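Local structure of L-asparagine oxygenase (Streptomyces coelicolor, 2OG5) at residues E49-K54 and H77-T82; W53-Q58 and E70-A75. The protein catalyses the iron(II)- and 2-oxoglutarate-dependent 3-hydroxylation of L-asparagine, supplying (2S,3S)-3-hydroxyasparagine for biosynthesis of the calcium-dependent antibiotic. One frame throughout, in Å; residues are numbered along the deposited sequence.

Both interactions start from helix 42-58, and their centres lie 9 Å apart, both on one side of the chain's centre and each about 22 Å from it. Interaction 2 joins the C-terminal end of that helix to helix 66-76, which runs back antiparallel to it; interaction 1 joins the middle of the helix to the linker that leads on from helix 66-76 into helix 81-92. The two contacts meet where I51 CG2 packs against A75 O at 3.7 Å, and helix 128-140 touches residues of both. Together they tie helix 42-58 to the two helical elements that follow it in this jelly-roll oxygenase, away from the iron and substrate sites.

Interaction 1: E49-K54 and H77-T82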
loop_
_atom_site.group_PDB
_atom_site.type_symbol
_atom_site.label_atom_id
_atom_site.label_comp_id
_atom_site.label_asym_id
_atom_site.label_seq_id
_atom_site.Cartn_x
_atom_site.Cartn_y
_atom_site.Cartn_z
ATOM N N GLU A 49 -19.747 6.599 -6.959
ATOM C CA GLU A 49 -19.997 5.676 -8.068
ATOM C C GLU A 49 -20.211 6.439 -9.379
ATOM O O GLU A 49 -19.638 6.087 -10.404
ATOM C CB GLU A 49 -21.205 4.784 -7.755
ATOM C CG GLU A 49 -21.527 3.766 -8.843
ATOM C CD GLU A 49 -22.762 2.953 -8.536
ATOM O OE1 GLU A 49 -23.777 3.543 -8.097
ATOM O OE2 GLU A 49 -22.726 1.723 -8.756
ATOM N N GLU A 50 -21.031 7.485 -9.335
ATOM C CA GLU A 50 -21.279 8.320 -10.513
ATOM C C GLU A 50 -19.990 8.951 -11.023
ATOM O O GLU A 50 -19.711 8.944 -12.214
ATOM C CB GLU A 50 -22.294 9.425 -10.186
ATOM C CG GLU A 50 -22.675 10.322 -11.370
ATOM C CD GLU A 50 -23.643 11.453 -10.993
ATOM O OE1 GLU A 50 -23.821 11.735 -9.783
ATOM O OE2 GLU A 50 -24.222 12.072 -11.919
ATOM N N ILE A 51 -19.214 9.505 -10.099
ATOM C CA ILE A 51 -17.960 10.165 -10.442
ATOM C C ILE A 51 -16.955 9.164 -11.038
ATOM O O ILE A 51 -16.314 9.452 -12.045
ATOM C CB ILE A 51 -17.335 10.849 -9.199
ATOM C CG1 ILE A 51 -18.214 12.006 -8.706
ATOM C CG2 ILE A 51 -15.951 11.394 -9.528
ATOM C CD1 ILE A 51 -17.925 12.419 -7.262
ATOM N N ALA A 52 -16.833 7.996 -10.411
ATOM C CA ALA A 52 -15.905 6.967 -10.868
ATOM C C ALA A 52 -16.277 6.443 -12.251
ATOM O O ALA A 52 -15.408 6.273 -13.105
ATOM C CB ALA A 52 -15.844 5.827 -9.866
ATOM N N TRP A 53 -17.567 6.203 -12.483
ATOM C CA TRP A 53 -18.009 5.725 -13.796
ATOM C C TRP A 53 -17.772 6.759 -14.892
ATOM O O TRP A 53 -17.361 6.408 -15.995
ATOM C CB TRP A 53 -19.482 5.300 -13.770
ATOM C CG TRP A 53 -19.660 3.886 -13.345
ATOM C CD1 TRP A 53 -20.239 3.440 -12.192
ATOM C CD2 TRP A 53 -19.242 2.716 -14.063
ATOM N NE1 TRP A 53 -20.215 2.064 -12.150
ATOM C CE2 TRP A 53 -19.603 1.596 -13.283
ATOM C CE3 TRP A 53 -18.590 2.507 -15.285
ATOM C CZ2 TRP A 53 -19.339 0.281 -13.688
ATOM C CZ3 TRP A 53 -18.325 1.201 -15.687
ATOM C CH2 TRP A 53 -18.702 0.104 -14.890
ATOM N N LYS A 54 -18.041 8.027 -14.590
ATOM C CA LYS A 54 -17.801 9.107 -15.545
ATOM C C LYS A 54 -16.319 9.191 -15.916
ATOM O O LYS A 54 -15.968 9.321 -17.086
ATOM C CB LYS A 54 -18.293 10.438 -14.976
ATOM C CG LYS A 54 -18.195 11.621 -15.933
ATOM C CD LYS A 54 -18.823 12.862 -15.318
ATOM C CE LYS A 54 -18.478 14.136 -16.095
ATOM N NZ LYS A 54 -18.383 15.339 -15.195
ATOM N N HIS A 77 -11.962 16.130 -6.685
ATOM C CA HIS A 77 -12.540 17.310 -6.060
ATOM C C HIS A 77 -14.054 17.407 -6.179
ATOM O O HIS A 77 -14.657 18.265 -5.533
ATOM C CB HIS A 77 -11.814 18.557 -6.556
ATOM C CG HIS A 77 -10.439 18.655 -5.987
ATOM N ND1 HIS A 77 -10.226 18.948 -4.660
ATOM C CD2 HIS A 77 -9.221 18.401 -6.519
ATOM C CE1 HIS A 77 -8.930 18.906 -4.408
ATOM N NE2 HIS A 77 -8.298 18.570 -5.515
ATOM N N ALA A 78 -14.660 16.512 -6.963
ATOM C CA ALA A 78 -16.122 16.343 -6.980
ATOM C C ALA A 78 -16.646 15.423 -5.863
ATOM O O ALA A 78 -17.858 15.361 -5.641
ATOM C CB ALA A 78 -16.582 15.809 -8.341
ATOM N N TRP A 79 -15.764 14.692 -5.175
ATOM C CA TRP A 79 -16.200 13.801 -4.089
ATOM C C TRP A 79 -16.915 14.579 -2.984
ATOM O O TRP A 79 -16.661 15.770 -2.796
ATOM C CB TRP A 79 -15.030 13.052 -3.444
ATOM C CG TRP A 79 -14.474 11.894 -4.205
ATOM C CD1 TRP A 79 -14.218 11.836 -5.538
ATOM C CD2 TRP A 79 -14.049 10.635 -3.656
ATOM N NE1 TRP A 79 -13.661 10.610 -5.860
ATOM C CE2 TRP A 79 -13.553 9.858 -4.723
ATOM C CE3 TRP A 79 -14.038 10.095 -2.366
ATOM C CZ2 TRP A 79 -13.048 8.562 -4.541
ATOM C CZ3 TRP A 79 -13.540 8.805 -2.184
ATOM C CH2 TRP A 79 -13.053 8.055 -3.264
ATOM N N PRO A 80 -17.801 13.905 -2.234
ATOM C CA PRO A 80 -18.421 14.573 -1.094
ATOM C C PRO A 80 -17.411 15.124 -0.096
ATOM O O PRO A 80 -16.394 14.485 0.182
ATOM C CB PRO A 80 -19.253 13.474 -0.423
ATOM C CG PRO A 80 -18.982 12.230 -1.129
ATOM C CD PRO A 80 -18.277 12.523 -2.412
ATOM N N ALA A 81 -17.711 16.298 0.444
ATOM C CA ALA A 81 -16.826 16.951 1.403
ATOM C C ALA A 81 -16.543 16.086 2.621
ATOM O O ALA A 81 -15.456 16.153 3.185
ATOM C CB ALA A 81 -17.412 18.296 1.842
ATOM N N THR A 82 -17.528 15.292 3.045
ATOM C CA THR A 82 -17.353 14.399 4.192
ATOM C C THR A 82 -16.132 13.497 4.019
ATOM O O THR A 82 -15.298 13.382 4.916
ATOM C CB THR A 82 -18.592 13.502 4.385
ATOM O OG1 THR A 82 -18.970 12.950 3.121
ATOM C CG2 THR A 82 -19.745 14.307 4.931
#
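I51 meets A78 and W79 where the middle of helix 42-58 packs on the connection between helices 66-76 and 81-92, in the helical N-terminal part of a jelly-roll oxygenase. I51 supplies the helix side of the contact, chiefly through its CD1 methyl, which makes the nearest approaches to both A78 and W79. The bond from CA to CB already heads for the linker, and with CG1 anti to the carbonyl carbon (chi1 -66°) and CD1 extended (chi2 161°) the longer branch ends against it. CD1 settles beside the A78 backbone, with A78 O at 3.4 Å from I51 CD1; this is a van der Waals approach of a methyl to a carbonyl oxygen. The A78 methyl points toward the helix and comes alongside the same arm, with A78 CB 3.8 Å from I51 CD1 and slightly farther from CG1. The I51 methyl is thus in touch with both the carbonyl and the side chain of A78, and with the peptide that follows.

W79 is buried and contributes the pyrrole end of its indole. Its side chain leaves the backbone across the direction of the helix, yet the indole approaches I51 at CD1, obliquely to the ring plane. Around this spot M135 of helix 128-140 touches both I51 and W79, while V48, about one turn earlier on helix 42-58, also packs on the indole. The W79 ring further meets that of W76, their planes inclined at about 40°. P80 follows as the N-cap residue of helix 81-92, and the linker passes from this apolar contact directly into the next helix. No hydrogen bond joins the two segments; the indole approach rests on I51 CD1 and W79 CD1, 4.1 Å apart.

Interaction 2: W53-Q58 and E70-A75; sequences WKLATQ and EAARNA
An antiparallel pair of neighbouring helices brings L55, near the C-terminal end of helix 42-58, against A71, A72 and A75 of helix 66-76. The two short segments run at 160° to each other, with their axes 10.4 Å apart at closest approach. L55 carries the contact from its side, and three alanines receive it. Its bond from CA to CB heads for the facing helix; with CG anti to the backbone N (chi1 179°) and chi2 at 60°, CD1 lies against A71 and the peptide into A72, and CD2 against A72 and A75. L55 CD1 is 3.5 Å from A71 CB and 3.8 Å from A72 N. L55 CD2 comes near both CA and CB of A72, with A72 CB at 4.0 Å. A looser approach takes L55 CD2 to A75 CB, at 4.4 Å, one helical turn beyond A71.

A71 and A75 point their methyls toward helix 42-58, whereas that of A72 lies to one side. The small side chains let the leucine reach the backbone of helix 66-76 itself; the side-chain contacts are apolar, and no hydrogen bond joins the segments. Helix 128-140 completes the surroundings: A131 and M135 touch L55, and M135 also touches A75. Within helix 42-58, W53 O receives two donors, T57 N and T57 OG1, from opposite faces of its carbonyl plane. T57 OG1 donates to W53 O at 2.7 Å, the side chain turned back onto the preceding turn near the end of the helix. Here a leucine set against an alanine face joins the two arms of an antiparallel helical hairpin on the flank of the jelly-roll fold.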
loop_
_atom_site.group_PDB
_atom_site.type_symbol
_atom_site.label_atom_id
_atom_site.label_comp_id
_atom_site.label_asym_id
_atom_site.label_seq_id
_atom_site.Cartn_x
_atom_site.Cartn_y
_atom_site.Cartn_z
ATOM N N TRP A 53 -17.567 6.203 -12.483
ATOM C CA TRP A 53 -18.009 5.725 -13.796
ATOM C C TRP A 53 -17.772 6.759 -14.892
ATOM O O TRP A 53 -17.361 6.408 -15.995
ATOM C CB TRP A 53 -19.482 5.300 -13.770
ATOM C CG TRP A 53 -19.660 3.886 -13.345
ATOM C CD1 TRP A 53 -20.239 3.440 -12.192
ATOM C CD2 TRP A 53 -19.242 2.716 -14.063
ATOM N NE1 TRP A 53 -20.215 2.064 -12.150
ATOM C CE2 TRP A 53 -19.603 1.596 -13.283
ATOM C CE3 TRP A 53 -18.590 2.507 -15.285
ATOM C CZ2 TRP A 53 -19.339 0.281 -13.688
ATOM C CZ3 TRP A 53 -18.325 1.201 -15.687
ATOM C CH2 TRP A 53 -18.702 0.104 -14.890
ATOM N N LYS A 54 -18.041 8.027 -14.590
ATOM C CA LYS A 54 -17.801 9.107 -15.545
ATOM C C LYS A 54 -16.319 9.191 -15.916
ATOM O O LYS A 54 -15.968 9.321 -17.086
ATOM C CB LYS A 54 -18.293 10.438 -14.976
ATOM C CG LYS A 54 -18.195 11.621 -15.933
ATOM C CD LYS A 54 -18.823 12.862 -15.318
ATOM C CE LYS A 54 -18.478 14.136 -16.095
ATOM N NZ LYS A 54 -18.383 15.339 -15.195
ATOM N N LEU A 55 -15.447 9.119 -14.916
ATOM C CA LEU A 55 -14.008 9.116 -15.173
ATOM C C LEU A 55 -13.595 7.904 -16.009
ATOM O O LEU A 55 -12.905 8.043 -17.020
ATOM C CB LEU A 55 -13.239 9.117 -13.851
ATOM C CG LEU A 55 -11.712 9.085 -13.916
ATOM C CD1 LEU A 55 -11.138 10.277 -14.656
ATOM C CD2 LEU A 55 -11.188 9.026 -12.496
ATOM N N ALA A 56 -14.035 6.721 -15.591
ATOM C CA ALA A 56 -13.654 5.471 -16.245
ATOM C C ALA A 56 -14.106 5.395 -17.708
ATOM O O ALA A 56 -13.397 4.828 -18.549
ATOM C CB ALA A 56 -14.210 4.289 -15.471
ATOM N N THR A 57 -15.271 5.963 -18.011
ATOM C CA THR A 57 -15.863 5.824 -19.351
ATOM C C THR A 57 -15.640 7.025 -20.266
ATOM O O THR A 57 -15.639 6.858 -21.488
ATOM C CB THR A 57 -17.379 5.544 -19.281
ATOM O OG1 THR A 57 -18.043 6.638 -18.640
ATOM C CG2 THR A 57 -17.655 4.244 -18.535
ATOM N N GLN A 58 -15.462 8.221 -19.699
ATOM C CA GLN A 58 -15.396 9.448 -20.506
ATOM C C GLN A 58 -14.013 10.072 -20.632
ATOM O O GLN A 58 -13.740 10.751 -21.614
ATOM C CB GLN A 58 -16.374 10.510 -19.984
ATOM C CG GLN A 58 -17.813 10.029 -19.836
ATOM C CD GLN A 58 -18.802 11.176 -19.627
ATOM O OE1 GLN A 58 -18.415 12.313 -19.347
ATOM N NE2 GLN A 58 -20.088 10.873 -19.757
ATOM N N GLU A 70 -4.605 13.553 -14.535
ATOM C CA GLU A 70 -5.190 14.895 -14.394
ATOM C C GLU A 70 -6.717 14.846 -14.272
ATOM O O GLU A 70 -7.293 15.528 -13.425
ATOM C CB GLU A 70 -4.778 15.777 -15.575
ATOM C CG GLU A 70 -5.255 17.231 -15.493
ATOM C CD GLU A 70 -4.806 18.081 -16.679
ATOM O OE1 GLU A 70 -4.096 17.556 -17.571
ATOM O OE2 GLU A 70 -5.195 19.271 -16.747
ATOM N N ALA A 71 -7.375 14.035 -15.103
ATOM C CA ALA A 71 -8.830 13.860 -14.982
ATOM C C ALA A 71 -9.195 13.291 -13.607
ATOM O O ALA A 71 -10.190 13.694 -12.996
ATOM C CB ALA A 71 -9.367 12.966 -16.084
ATOM N N ALA A 72 -8.377 12.363 -13.108
ATOM C CA ALA A 72 -8.609 11.770 -11.790
ATOM C C ALA A 72 -8.466 12.826 -10.693
ATOM O O ALA A 72 -9.251 12.867 -9.748
ATOM C CB ALA A 72 -7.647 10.598 -11.559
ATOM N N ARG A 73 -7.450 13.674 -10.809
ATOM C CA ARG A 73 -7.252 14.765 -9.845
ATOM C C ARG A 73 -8.466 15.689 -9.808
ATOM O O ARG A 73 -8.973 16.026 -8.744
ATOM C CB ARG A 73 -5.998 15.557 -10.214
ATOM C CG ARG A 73 -5.597 16.629 -9.214
ATOM C CD ARG A 73 -4.290 17.304 -9.615
ATOM N NE ARG A 73 -3.225 16.308 -9.555
ATOM C CZ ARG A 73 -2.574 15.787 -10.584
ATOM N NH1 ARG A 73 -2.800 16.175 -11.844
ATOM N NH2 ARG A 73 -1.663 14.855 -10.327
ATOM N N ASN A 74 -8.932 16.090 -10.983
ATOM C CA ASN A 74 -10.113 16.942 -11.067
ATOM C C ASN A 74 -11.361 16.252 -10.523
ATOM O O ASN A 74 -12.169 16.872 -9.828
ATOM C CB ASN A 74 -10.322 17.401 -12.510
ATOM C CG ASN A 74 -9.274 18.424 -12.951
ATOM O OD1 ASN A 74 -8.806 18.393 -14.098
ATOM N ND2 ASN A 74 -8.911 19.331 -12.051
ATOM N N ALA A 75 -11.517 14.968 -10.820
ATOM C CA ALA A 75 -12.686 14.211 -10.362
ATOM C C ALA A 75 -12.666 14.012 -8.845
ATOM O O ALA A 75 -13.715 14.000 -8.207
ATOM C CB ALA A 75 -12.775 12.867 -11.089
#